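Glycoside Hydrolase (Bacteroides uniformis, PDB 5T9X) probably hydrolyses agarose-type polysaccharides as a family 16 glycoside hydrolase in the agarose-degrading pathway of a human gut bacterium. Local coordinates at residues 94-99 / 149-154; 103-108 / 142-147; 172-177 / 312-317; 194-199 / 304-309. All coordinates share one frame; numbering follows the deposited sequence.

From the N terminus, contact 1 opens the first long loop at 94-99 and closes it 50 residues later on strand 140-154. Contact 2 lies wholly within that loop, joining the short strand 106-108 to the earlier part of the same strand 140-154. After both have closed, contact 3 opens at 172-177 and ends at 312-317; contact 4, between 194-199 and 304-309, falls within its span. The contacts thus form two nested pairs in series, and none cross. All four reach the same mixed sheet. Contacts 3 and 4 tie neighbouring strands 176-182 and 188-195 to helix 307-310 and the loop after it, and Asp305 brings contacts 2, 3 and 4 together.

Contact 1: 94-99 / 149-154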
loop_
_atom_site.group_PDB
_atom_site.type_symbol
_atom_site.label_atom_id
_atom_site.label_comp_id
_atom_site.label_asym_id
_atom_site.label_seq_id
_atom_site.Cartn_x
_atom_site.Cartn_y
_atom_site.Cartn_z
ATOM N N ASP A 94 -8.537 -11.789 4.712
ATOM C CA ASP A 94 -7.770 -12.059 3.464
ATOM C C ASP A 94 -8.515 -11.643 2.172
ATOM O O ASP A 94 -8.431 -12.321 1.138
ATOM C CB ASP A 94 -7.293 -13.547 3.398
ATOM C CG ASP A 94 -8.422 -14.560 3.649
ATOM O OD1 ASP A 94 -9.589 -14.131 3.808
ATOM O OD2 ASP A 94 -8.132 -15.783 3.730
ATOM N N TYR A 95 -9.228 -10.521 2.241
ATOM C CA TYR A 95 -9.857 -9.920 1.069
ATOM C C TYR A 95 -9.889 -8.412 1.241
ATOM O O TYR A 95 -9.427 -7.901 2.242
ATOM C CB TYR A 95 -11.270 -10.491 0.849
ATOM C CG TYR A 95 -11.665 -10.578 -0.608
ATOM C CD1 TYR A 95 -11.089 -11.513 -1.448
ATOM C CD2 TYR A 95 -12.602 -9.703 -1.157
ATOM C CE1 TYR A 95 -11.443 -11.586 -2.797
ATOM C CE2 TYR A 95 -12.970 -9.771 -2.497
ATOM C CZ TYR A 95 -12.397 -10.720 -3.312
ATOM O OH TYR A 95 -12.742 -10.787 -4.644
ATOM N N TYR A 96 -10.391 -7.711 0.232
ATOM C CA TYR A 96 -10.619 -6.249 0.253
ATOM C C TYR A 96 -11.804 -6.009 1.141
ATOM O O TYR A 96 -12.559 -6.937 1.397
ATOM C CB TYR A 96 -10.904 -5.799 -1.182
ATOM C CG TYR A 96 -11.103 -4.341 -1.493
ATOM C CD1 TYR A 96 -10.055 -3.430 -1.420
ATOM C CD2 TYR A 96 -12.318 -3.885 -2.009
ATOM C CE1 TYR A 96 -10.231 -2.094 -1.779
ATOM C CE2 TYR A 96 -12.502 -2.552 -2.365
ATOM C CZ TYR A 96 -11.464 -1.669 -2.261
ATOM O OH TYR A 96 -11.676 -0.379 -2.636
ATOM N N HIS A 97 -11.985 -4.763 1.568
ATOM C CA HIS A 97 -13.049 -4.383 2.506
ATOM C C HIS A 97 -14.516 -4.465 1.965
ATOM O O HIS A 97 -15.453 -4.201 2.699
ATOM C CB HIS A 97 -12.716 -3.009 3.201
ATOM C CG HIS A 97 -12.964 -1.761 2.386
ATOM N ND1 HIS A 97 -13.672 -1.731 1.200
ATOM C CD2 HIS A 97 -12.647 -0.469 2.650
ATOM C CE1 HIS A 97 -13.727 -0.496 0.743
ATOM N NE2 HIS A 97 -13.126 0.292 1.613
ATOM N N ALA A 98 -14.693 -4.810 0.692
ATOM C CA ALA A 98 -16.005 -4.918 0.032
ATOM C C ALA A 98 -15.866 -6.049 -0.968
ATOM O O ALA A 98 -14.739 -6.471 -1.263
ATOM C CB ALA A 98 -16.369 -3.613 -0.689
ATOM N N ASN A 99 -16.977 -6.531 -1.512
ATOM C CA ASN A 99 -16.920 -7.667 -2.415
ATOM C C ASN A 99 -16.563 -7.253 -3.870
ATOM O O ASN A 99 -17.358 -7.362 -4.784
ATOM C CB ASN A 99 -18.211 -8.471 -2.324
ATOM C CG ASN A 99 -18.107 -9.835 -3.000
ATOM O OD1 ASN A 99 -17.036 -10.251 -3.497
ATOM N ND2 ASN A 99 -19.237 -10.539 -3.051
ATOM N N THR A 149 -4.046 -12.663 -7.516
ATOM C CA THR A 149 -3.142 -12.196 -6.491
ATOM C C THR A 149 -3.908 -12.059 -5.191
ATOM O O THR A 149 -4.968 -12.681 -5.037
ATOM C CB THR A 149 -2.424 -10.908 -6.931
ATOM O OG1 THR A 149 -1.349 -10.632 -6.035
ATOM C CG2 THR A 149 -3.378 -9.720 -6.977
ATOM N N GLY A 150 -3.394 -11.296 -4.241
ATOM C CA GLY A 150 -4.032 -11.201 -2.923
ATOM C C GLY A 150 -4.252 -9.807 -2.371
ATOM O O GLY A 150 -3.612 -8.867 -2.791
ATOM N N CYS A 151 -5.163 -9.709 -1.410
ATOM C CA CYS A 151 -5.484 -8.468 -0.735
ATOM C C CYS A 151 -5.835 -8.737 0.722
ATOM O O CYS A 151 -6.544 -9.690 1.027
ATOM C CB CYS A 151 -6.670 -7.812 -1.423
ATOM S SG CYS A 151 -6.988 -6.121 -0.901
ATOM N N VAL A 152 -5.355 -7.875 1.606
ATOM C CA VAL A 152 -5.572 -7.984 3.039
ATOM C C VAL A 152 -6.168 -6.673 3.547
ATOM O O VAL A 152 -5.812 -5.584 3.087
ATOM C CB VAL A 152 -4.218 -8.267 3.705
ATOM C CG1 VAL A 152 -4.217 -8.009 5.196
ATOM C CG2 VAL A 152 -3.810 -9.706 3.428
ATOM N N THR A 153 -7.067 -6.790 4.520
ATOM C CA THR A 153 -7.710 -5.647 5.155
ATOM C C THR A 153 -7.674 -5.811 6.657
ATOM O O THR A 153 -7.954 -6.902 7.174
ATOM C CB THR A 153 -9.203 -5.536 4.748
ATOM O OG1 THR A 153 -9.300 -5.480 3.326
ATOM C CG2 THR A 153 -9.855 -4.262 5.337
ATOM N N SER A 154 -7.416 -4.707 7.356
ATOM C CA SER A 154 -7.417 -4.708 8.813
ATOM C C SER A 154 -8.811 -4.951 9.396
ATOM O O SER A 154 -9.825 -4.676 8.752
ATOM C CB SER A 154 -6.898 -3.379 9.332
ATOM O OG SER A 154 -7.808 -2.359 9.008
HETATM O O HOH W 1 -7.012 -11.866 -1.278
#
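At an edge of the mixed sheet in this β-sandwich, the chain leaving strand 92-93 peels away from strand 140-154, and Tyr95 and Tyr96 pass over Cys151 and Thr153. The antiparallel pairing that joins Thr93 to Thr153 is not carried on here by direct backbone bonds. Instead, water 1 bridges the gap, lying 2.8 Å from Asp94 O and accepting from Cys151 N. The carboxylate of Asp94 turns elsewhere, to a salt bridge with Arg110.

The direct bond is made by a side chain: Thr153 OG1 donates to Tyr95 O over 2.7 Å, in the carbonyl plane and on a lone pair. Its chi1 of -56° sets OG1 beside its own backbone N and leaves CG2 to lean on His97 CB at 3.8 Å. A valine here would probably leave Tyr95 O without its hydroxyl donor and the departing loop with no direct hydrogen bond to residues 149-154. Cys151 reaches the next residue, its SG 3.9 Å from Tyr96 CB. The sulfur sits at the edge of the Tyr96 ring, near its plane, rather than over a face. His97 ND1 lies over one face of that ring, offset toward the rim, while Trp100 meets it edge-to-face and Trp108 also packs against it. A Cys sulfur-aromatic contact and a water between the parting backbones thus mark this margin of the jelly-roll sandwich known from GH16 enzymes.

Contact 2: 103-108 / 142-147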
loop_
_atom_site.group_PDB
_atom_site.type_symbol
_atom_site.label_atom_id
_atom_site.label_comp_id
_atom_site.label_asym_id
_atom_site.label_seq_id
_atom_site.Cartn_x
_atom_site.Cartn_y
_atom_site.Cartn_z
ATOM N N PRO A 103 -9.013 -4.045 -9.541
ATOM C CA PRO A 103 -8.918 -3.365 -10.842
ATOM C C PRO A 103 -8.432 -4.318 -11.957
ATOM O O PRO A 103 -7.361 -4.908 -11.845
ATOM C CB PRO A 103 -7.887 -2.270 -10.586
ATOM C CG PRO A 103 -7.009 -2.797 -9.486
ATOM C CD PRO A 103 -7.824 -3.773 -8.689
ATOM N N ALA A 104 -9.196 -4.444 -13.029
ATOM C CA ALA A 104 -8.931 -5.457 -14.036
ATOM C C ALA A 104 -7.549 -5.250 -14.697
ATOM O O ALA A 104 -7.206 -4.126 -15.024
ATOM C CB ALA A 104 -10.048 -5.444 -15.071
ATOM N N PRO A 105 -6.760 -6.299 -14.906
ATOM C CA PRO A 105 -7.166 -7.695 -14.826
ATOM C C PRO A 105 -6.842 -8.417 -13.510
ATOM O O PRO A 105 -6.796 -9.650 -13.487
ATOM C CB PRO A 105 -6.366 -8.325 -15.971
ATOM C CG PRO A 105 -5.088 -7.586 -15.953
ATOM C CD PRO A 105 -5.470 -6.160 -15.606
ATOM N N THR A 106 -6.663 -7.664 -12.427
ATOM C CA THR A 106 -6.518 -8.217 -11.087
ATOM C C THR A 106 -7.735 -9.004 -10.670
ATOM O O THR A 106 -8.857 -8.586 -10.906
ATOM C CB THR A 106 -6.328 -7.073 -10.069
ATOM O OG1 THR A 106 -5.245 -6.241 -10.518
ATOM C CG2 THR A 106 -6.072 -7.595 -8.652
ATOM N N ILE A 107 -7.511 -10.149 -10.057
ATOM C CA ILE A 107 -8.583 -10.940 -9.444
ATOM C C ILE A 107 -8.028 -11.446 -8.106
ATOM O O ILE A 107 -7.264 -12.404 -8.073
ATOM C CB ILE A 107 -8.999 -12.147 -10.318
ATOM C CG1 ILE A 107 -9.444 -11.702 -11.715
ATOM C CG2 ILE A 107 -10.111 -12.953 -9.639
ATOM C CD1 ILE A 107 -9.564 -12.880 -12.675
ATOM N N TRP A 108 -8.395 -10.784 -7.013
ATOM C CA TRP A 108 -7.919 -11.159 -5.699
ATOM C C TRP A 108 -8.465 -12.525 -5.301
ATOM O O TRP A 108 -9.583 -12.899 -5.673
ATOM C CB TRP A 108 -8.292 -10.105 -4.680
ATOM C CG TRP A 108 -7.522 -8.816 -4.855
ATOM C CD1 TRP A 108 -6.186 -8.680 -5.075
ATOM C CD2 TRP A 108 -8.043 -7.487 -4.783
ATOM N NE1 TRP A 108 -5.842 -7.348 -5.154
ATOM C CE2 TRP A 108 -6.967 -6.600 -4.966
ATOM C CE3 TRP A 108 -9.317 -6.963 -4.564
ATOM C CZ2 TRP A 108 -7.129 -5.239 -4.961
ATOM C CZ3 TRP A 108 -9.472 -5.629 -4.542
ATOM C CH2 TRP A 108 -8.391 -4.764 -4.752
ATOM N N LYS A 142 -9.506 -3.660 -24.100
ATOM C CA LYS A 142 -8.637 -4.808 -24.339
ATOM C C LYS A 142 -9.098 -6.035 -23.527
ATOM O O LYS A 142 -9.427 -5.915 -22.357
ATOM C CB LYS A 142 -7.207 -4.421 -23.972
ATOM C CG LYS A 142 -6.125 -5.223 -24.665
ATOM C CD LYS A 142 -4.825 -4.430 -24.766
ATOM C CE LYS A 142 -3.812 -5.112 -25.678
ATOM N NZ LYS A 142 -2.696 -4.178 -26.007
ATOM N N MET A 143 -9.163 -7.199 -24.160
ATOM C CA MET A 143 -9.466 -8.432 -23.462
ATOM C C MET A 143 -8.152 -9.044 -23.035
ATOM O O MET A 143 -7.304 -9.241 -23.873
ATOM C CB MET A 143 -10.198 -9.408 -24.390
ATOM C CG MET A 143 -11.511 -8.889 -24.957
ATOM S SD MET A 143 -12.709 -8.315 -23.731
ATOM C CE MET A 143 -13.021 -9.833 -22.831
ATOM N N MET A 144 -7.980 -9.340 -21.750
ATOM C CA MET A 144 -6.759 -10.005 -21.264
ATOM C C MET A 144 -7.066 -11.168 -20.361
ATOM O O MET A 144 -8.155 -11.242 -19.810
ATOM C CB MET A 144 -5.916 -9.057 -20.443
ATOM C CG MET A 144 -5.869 -7.671 -21.013
ATOM S SD MET A 144 -4.486 -6.815 -20.292
ATOM C CE MET A 144 -4.778 -5.235 -21.035
ATOM N N PRO A 145 -6.090 -12.061 -20.175
ATOM C CA PRO A 145 -6.244 -13.050 -19.118
ATOM C C PRO A 145 -6.108 -12.396 -17.748
ATOM O O PRO A 145 -5.279 -11.500 -17.557
ATOM C CB PRO A 145 -5.093 -14.029 -19.360
ATOM C CG PRO A 145 -4.574 -13.723 -20.730
ATOM C CD PRO A 145 -4.847 -12.266 -20.937
ATOM N N GLY A 146 -6.939 -12.846 -16.814
ATOM C CA GLY A 146 -6.876 -12.417 -15.431
ATOM C C GLY A 146 -5.557 -12.741 -14.759
ATOM O O GLY A 146 -4.826 -13.621 -15.202
ATOM N N THR A 147 -5.258 -12.005 -13.696
ATOM C CA THR A 147 -4.070 -12.223 -12.906
ATOM C C THR A 147 -4.503 -12.411 -11.460
ATOM O O THR A 147 -5.079 -11.515 -10.885
ATOM C CB THR A 147 -3.144 -11.029 -13.050
ATOM O OG1 THR A 147 -2.954 -10.755 -14.452
ATOM C CG2 THR A 147 -1.826 -11.317 -12.399
#
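Pro105 lays its ring alongside the side chain of Thr147, the two pointing the same way, with CG of Pro105 4.1 Å from Thr147 OG1. Beneath them is a short parallel β pairing, a local exception in a mainly antiparallel jelly-roll sandwich: strand 106-108 runs beside strand 140-154, and Thr106 bridges to Thr147. Two backbone bonds grip Thr147 from the two sides of Thr106, the pattern of a parallel bridge. Thr147 N donates to Pro105 O over 2.8 Å, and Ile107 N donates to Thr147 O over 2.9 Å.

A cis peptide precedes Pro105, in the turn that leads into the strand, and Thr106 N closes back on Pro103 O there. The proline ring then packs against the other segment, its CB 3.7 Å from Pro145 O and its CG near the sulfur of Met144. Thr106 and Thr147 put their side chains on the same face of the sheet, where both meet Asp305: Thr106 OG1 is bonded to its backbone O, and Thr147 OG1 to its carboxylate OD2 as well as to Arg126. The methyl CG2 of Thr106 rests on one face of the Trp108 ring, 3.5 Å above its plane and toward the rim. Ile107 extends beyond CG1 (chi2 168°), which carries CD1 to 3.9 Å from Gly146 CA.

Contact 3: 172-177 / 312-317; sequences NSTMAS and SGLSPT
Neither segment pairs with the other as a strand: the backbones come nearest at Thr174 and Pro316, whose CA atoms are 5.9 Å apart. Residues 172-175 are the loop that runs into strand 176-182, and Ser173 and Met175 form an ST turn there, Met175 N donating to Ser173 OG, which is also bonded to Asn327. On the other side Gly313, at a phi of 95°, is the C-prime residue of a Schellman motif, with Leu314 N returning to Arg309 O and Gly313 N to Ala310 O. The chain then extends through Ser315 and Pro316.

Thr174 carries the polar part of the contact. With chi1 at 57°, OG1 stands between its own backbone N and carbonyl carbon and donates to Leu314 O over 2.8 Å. It comes from above the carbonyl plane, 41° out of it, and so misses the lone-pair direction. In the GH16 jelly roll this bond joins the loop leading into strand 176-182 to the loop following helix 307-310. The same hydroxyl lies 3.5 Å from Pro316 CG, while the methyl CG2 of Thr174 meets Leu314 CD2 at 4.1 Å.

Met175 crosses Pro316 at about a right angle. Bent at both chi2 and chi3, it lays CG and SD against the proline, each 3.7 Å from Pro316 CG. Next to this apolar patch Ser315 OG is bonded to Asp305 OD2.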
loop_
_atom_site.group_PDB
_atom_site.type_symbol
_atom_site.label_atom_id
_atom_site.label_comp_id
_atom_site.label_asym_id
_atom_site.label_seq_id
_atom_site.Cartn_x
_atom_site.Cartn_y
_atom_site.Cartn_z
ATOM N N ASN A 172 9.639 -7.870 -6.997
ATOM C CA ASN A 172 10.392 -7.723 -8.246
ATOM C C ASN A 172 9.493 -8.142 -9.424
ATOM O O ASN A 172 9.704 -9.165 -10.056
ATOM C CB ASN A 172 11.677 -8.540 -8.183
ATOM C CG ASN A 172 12.594 -8.347 -9.401
ATOM O OD1 ASN A 172 12.389 -7.513 -10.284
ATOM N ND2 ASN A 172 13.613 -9.155 -9.445
ATOM N N SER A 173 8.526 -7.282 -9.718
ATOM C CA SER A 173 7.368 -7.599 -10.530
ATOM C C SER A 173 6.822 -6.337 -11.186
ATOM O O SER A 173 6.973 -5.220 -10.668
ATOM C CB SER A 173 6.302 -8.182 -9.622
ATOM O OG SER A 173 5.254 -8.742 -10.389
ATOM N N THR A 174 6.180 -6.488 -12.332
ATOM C CA THR A 174 5.444 -5.344 -12.891
ATOM C C THR A 174 4.133 -5.067 -12.115
ATOM O O THR A 174 3.533 -4.019 -12.258
ATOM C CB THR A 174 5.166 -5.543 -14.386
ATOM O OG1 THR A 174 4.432 -6.755 -14.588
ATOM C CG2 THR A 174 6.466 -5.596 -15.151
ATOM N N MET A 175 3.698 -6.018 -11.308
ATOM C CA MET A 175 2.602 -5.800 -10.359
ATOM C C MET A 175 2.925 -4.665 -9.395
ATOM O O MET A 175 4.072 -4.490 -8.997
ATOM C CB MET A 175 2.390 -7.052 -9.508
ATOM C CG MET A 175 2.013 -8.332 -10.256
ATOM S SD MET A 175 0.320 -8.248 -10.856
ATOM C CE MET A 175 -0.579 -8.567 -9.337
ATOM N N ALA A 176 1.898 -3.932 -8.992
ATOM C CA ALA A 176 2.013 -2.980 -7.899
ATOM C C ALA A 176 2.102 -3.730 -6.576
ATOM O O ALA A 176 1.379 -4.696 -6.378
ATOM C CB ALA A 176 0.817 -2.054 -7.882
ATOM N N SER A 177 3.010 -3.291 -5.706
ATOM C CA SER A 177 3.046 -3.701 -4.289
ATOM C C SER A 177 2.532 -2.516 -3.464
ATOM O O SER A 177 3.043 -1.393 -3.622
ATOM C CB SER A 177 4.472 -4.032 -3.877
ATOM O OG SER A 177 5.052 -5.034 -4.701
ATOM N N SER A 312 -1.255 -1.120 -21.388
ATOM C CA SER A 312 -0.081 -0.731 -22.148
ATOM C C SER A 312 1.034 -1.802 -22.158
ATOM O O SER A 312 2.167 -1.503 -22.543
ATOM C CB SER A 312 0.448 0.613 -21.617
ATOM O OG SER A 312 -0.603 1.581 -21.594
ATOM N N GLY A 313 0.721 -3.037 -21.773
ATOM C CA GLY A 313 1.677 -4.135 -21.856
ATOM C C GLY A 313 2.486 -4.457 -20.595
ATOM O O GLY A 313 3.424 -5.261 -20.658
ATOM N N LEU A 314 2.141 -3.873 -19.444
ATOM C CA LEU A 314 2.901 -4.148 -18.208
ATOM C C LEU A 314 2.238 -5.169 -17.274
ATOM O O LEU A 314 2.611 -5.267 -16.104
ATOM C CB LEU A 314 3.251 -2.830 -17.486
ATOM C CG LEU A 314 4.330 -2.093 -18.269
ATOM C CD1 LEU A 314 4.249 -0.605 -18.066
ATOM C CD2 LEU A 314 5.698 -2.581 -17.877
ATOM N N SER A 315 1.275 -5.940 -17.775
ATOM C CA SER A 315 0.767 -7.090 -17.034
ATOM C C SER A 315 1.920 -8.110 -17.012
ATOM O O SER A 315 2.711 -8.147 -17.951
ATOM C CB SER A 315 -0.483 -7.651 -17.696
ATOM O OG SER A 315 -1.021 -8.762 -16.977
ATOM N N PRO A 316 2.086 -8.876 -15.914
ATOM C CA PRO A 316 3.177 -9.861 -15.908
ATOM C C PRO A 316 2.945 -10.999 -16.895
ATOM O O PRO A 316 1.829 -11.516 -16.986
ATOM C CB PRO A 316 3.163 -10.424 -14.489
ATOM C CG PRO A 316 2.359 -9.486 -13.702
ATOM C CD PRO A 316 1.409 -8.797 -14.611
ATOM N N THR A 317 4.007 -11.389 -17.600
ATOM C CA THR A 317 3.957 -12.496 -18.579
ATOM C C THR A 317 3.900 -13.824 -17.843
ATOM O O THR A 317 4.309 -13.931 -16.686
ATOM C CB THR A 317 5.195 -12.497 -19.523
ATOM O OG1 THR A 317 6.389 -12.800 -18.778
ATOM C CG2 THR A 317 5.367 -11.152 -20.215
#

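Contact 4: 194-199 / 304-309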
loop_
_atom_site.group_PDB
_atom_site.type_symbol
_atom_site.label_atom_id
_atom_site.label_comp_id
_atom_site.label_asym_id
_atom_site.label_seq_id
_atom_site.Cartn_x
_atom_site.Cartn_y
_atom_site.Cartn_z
ATOM N N GLU A 194 3.037 2.734 -2.711
ATOM C CA GLU A 194 2.628 2.197 -4.020
ATOM C C GLU A 194 3.901 2.167 -4.872
ATOM O O GLU A 194 4.564 3.180 -5.034
ATOM C CB GLU A 194 1.505 3.041 -4.627
ATOM C CG GLU A 194 1.072 2.614 -6.015
ATOM C CD GLU A 194 -0.155 3.372 -6.512
ATOM O OE1 GLU A 194 -0.152 4.627 -6.463
ATOM O OE2 GLU A 194 -1.107 2.710 -6.988
ATOM N N ALA A 195 4.286 0.979 -5.322
ATOM C CA ALA A 195 5.570 0.795 -5.992
ATOM C C ALA A 195 5.533 -0.338 -7.007
ATOM O O ALA A 195 4.766 -1.299 -6.869
ATOM C CB ALA A 195 6.681 0.569 -4.976
ATOM N N TYR A 196 6.356 -0.182 -8.037
ATOM C CA TYR A 196 6.547 -1.189 -9.089
ATOM C C TYR A 196 8.028 -1.544 -9.053
ATOM O O TYR A 196 8.879 -0.672 -9.251
ATOM C CB TYR A 196 6.142 -0.606 -10.450
ATOM C CG TYR A 196 4.819 0.099 -10.361
ATOM C CD1 TYR A 196 3.638 -0.612 -10.459
ATOM C CD2 TYR A 196 4.748 1.452 -10.103
ATOM C CE1 TYR A 196 2.406 0.008 -10.348
ATOM C CE2 TYR A 196 3.521 2.084 -9.981
ATOM C CZ TYR A 196 2.343 1.353 -10.114
ATOM O OH TYR A 196 1.105 1.950 -9.987
ATOM N N GLY A 197 8.326 -2.795 -8.733
ATOM C CA GLY A 197 9.702 -3.198 -8.522
ATOM C C GLY A 197 10.499 -3.750 -9.692
ATOM O O GLY A 197 11.727 -3.843 -9.594
ATOM N N SER A 198 9.841 -4.120 -10.782
ATOM C CA SER A 198 10.536 -4.741 -11.932
ATOM C C SER A 198 11.335 -3.740 -12.753
ATOM O O SER A 198 11.005 -2.551 -12.759
ATOM C CB SER A 198 9.544 -5.466 -12.833
ATOM O OG SER A 198 10.109 -5.754 -14.074
ATOM N N ASP A 199 12.389 -4.226 -13.425
ATOM C CA ASP A 199 13.135 -3.414 -14.404
ATOM C C ASP A 199 12.365 -3.184 -15.673
ATOM O O ASP A 199 12.666 -2.246 -16.383
ATOM C CB ASP A 199 14.480 -4.027 -14.786
ATOM C CG ASP A 199 15.486 -3.995 -13.638
ATOM O OD1 ASP A 199 15.569 -2.962 -12.912
ATOM O OD2 ASP A 199 16.186 -5.017 -13.429
ATOM N N GLU A 304 -1.640 -5.475 -7.038
ATOM C CA GLU A 304 -2.587 -5.128 -8.095
ATOM C C GLU A 304 -1.883 -5.223 -9.447
ATOM O O GLU A 304 -0.770 -4.750 -9.602
ATOM C CB GLU A 304 -3.113 -3.691 -7.916
ATOM C CG GLU A 304 -3.964 -3.466 -6.675
ATOM C CD GLU A 304 -4.408 -2.015 -6.429
ATOM O OE1 GLU A 304 -4.090 -1.101 -7.247
ATOM O OE2 GLU A 304 -5.083 -1.785 -5.374
ATOM N N ASP A 305 -2.542 -5.848 -10.418
ATOM C CA ASP A 305 -2.221 -5.672 -11.836
ATOM C C ASP A 305 -3.083 -4.523 -12.340
ATOM O O ASP A 305 -4.221 -4.729 -12.767
ATOM C CB ASP A 305 -2.546 -6.945 -12.620
ATOM C CG ASP A 305 -1.876 -6.995 -13.956
ATOM O OD1 ASP A 305 -1.260 -5.978 -14.382
ATOM O OD2 ASP A 305 -1.958 -8.084 -14.560
ATOM N N GLN A 306 -2.548 -3.311 -12.246
ATOM C CA GLN A 306 -3.355 -2.106 -12.417
ATOM C C GLN A 306 -3.719 -1.882 -13.869
ATOM O O GLN A 306 -2.890 -2.108 -14.737
ATOM C CB GLN A 306 -2.618 -0.897 -11.876
ATOM C CG GLN A 306 -2.559 -0.881 -10.360
ATOM C CD GLN A 306 -1.668 0.219 -9.820
ATOM O OE1 GLN A 306 -0.856 0.791 -10.542
ATOM N NE2 GLN A 306 -1.801 0.502 -8.534
ATOM N N SER A 307 -4.947 -1.427 -14.114
ATOM C CA SER A 307 -5.519 -1.339 -15.469
ATOM C C SER A 307 -4.712 -0.501 -16.457
ATOM O O SER A 307 -4.357 -0.975 -17.525
ATOM C CB SER A 307 -6.951 -0.812 -15.402
ATOM O OG SER A 307 -7.704 -1.600 -14.502
ATOM N N TRP A 308 -4.439 0.737 -16.085
ATOM C CA TRP A 308 -3.674 1.687 -16.914
ATOM C C TRP A 308 -2.282 1.190 -17.323
ATOM O O TRP A 308 -1.753 1.561 -18.388
ATOM C CB TRP A 308 -3.575 3.033 -16.200
ATOM C CG TRP A 308 -2.904 2.992 -14.826
ATOM C CD1 TRP A 308 -3.456 2.566 -13.632
ATOM C CD2 TRP A 308 -1.570 3.420 -14.514
ATOM N NE1 TRP A 308 -2.535 2.691 -12.616
ATOM C CE2 TRP A 308 -1.372 3.209 -13.128
ATOM C CE3 TRP A 308 -0.515 3.966 -15.277
ATOM C CZ2 TRP A 308 -0.150 3.519 -12.480
ATOM C CZ3 TRP A 308 0.719 4.271 -14.632
ATOM C CH2 TRP A 308 0.881 4.041 -13.246
ATOM N N ARG A 309 -1.690 0.350 -16.481
ATOM C CA ARG A 309 -0.431 -0.304 -16.813
ATOM C C ARG A 309 -0.650 -1.550 -17.643
ATOM O O ARG A 309 0.115 -1.827 -18.567
ATOM C CB ARG A 309 0.332 -0.657 -15.556
ATOM C CG ARG A 309 1.035 0.552 -14.983
ATOM C CD ARG A 309 1.481 0.299 -13.570
ATOM N NE ARG A 309 2.403 -0.826 -13.500
ATOM C CZ ARG A 309 3.715 -0.771 -13.730
ATOM N NH1 ARG A 309 4.317 0.370 -14.068
ATOM N NH2 ARG A 309 4.437 -1.885 -13.607
#
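Glu194 comes first, extended from strand 188-195 toward Gln306, its OE2 accepting from Gln306 NE2 over 2.8 Å. The amide meets that oxygen on its anti side, with the carboxylate and amide planes nearly perpendicular. Glu194 OE1 is held by His216. The same Gln306 NE2 also donates to Glu304 OE1 at 3.1 Å, so one amide nitrogen links two glutamates.

Glu194 ends the E-x-D-x-x-E signature carried by this strand in GH16 enzymes. An imidazole, probably from the crystallisation liquor, lies about 3 Å from its side chain, consistent with a pocket here.

Two residues on, Tyr196 points its OH at Gln306 OE1, which lies at the ring edge; the modelled 2.3 Å is too short to trust as a length. That hydroxyl also meets the edge of the Trp308 indole, 3.2 Å from CZ2. Over one face of Tyr196 the guanidinium of Arg309 lies nearly flat, centres 3.8 Å apart and planes at 24°, an off-centre cation-pi stack. A bend at chi3 (60°) helps fold the guanidinium onto the ring, and NH2 goes on to Thr174 O. A leucine in place of Arg309 would probably strip the Tyr196 face of its cation and leave Thr174 O without this donor.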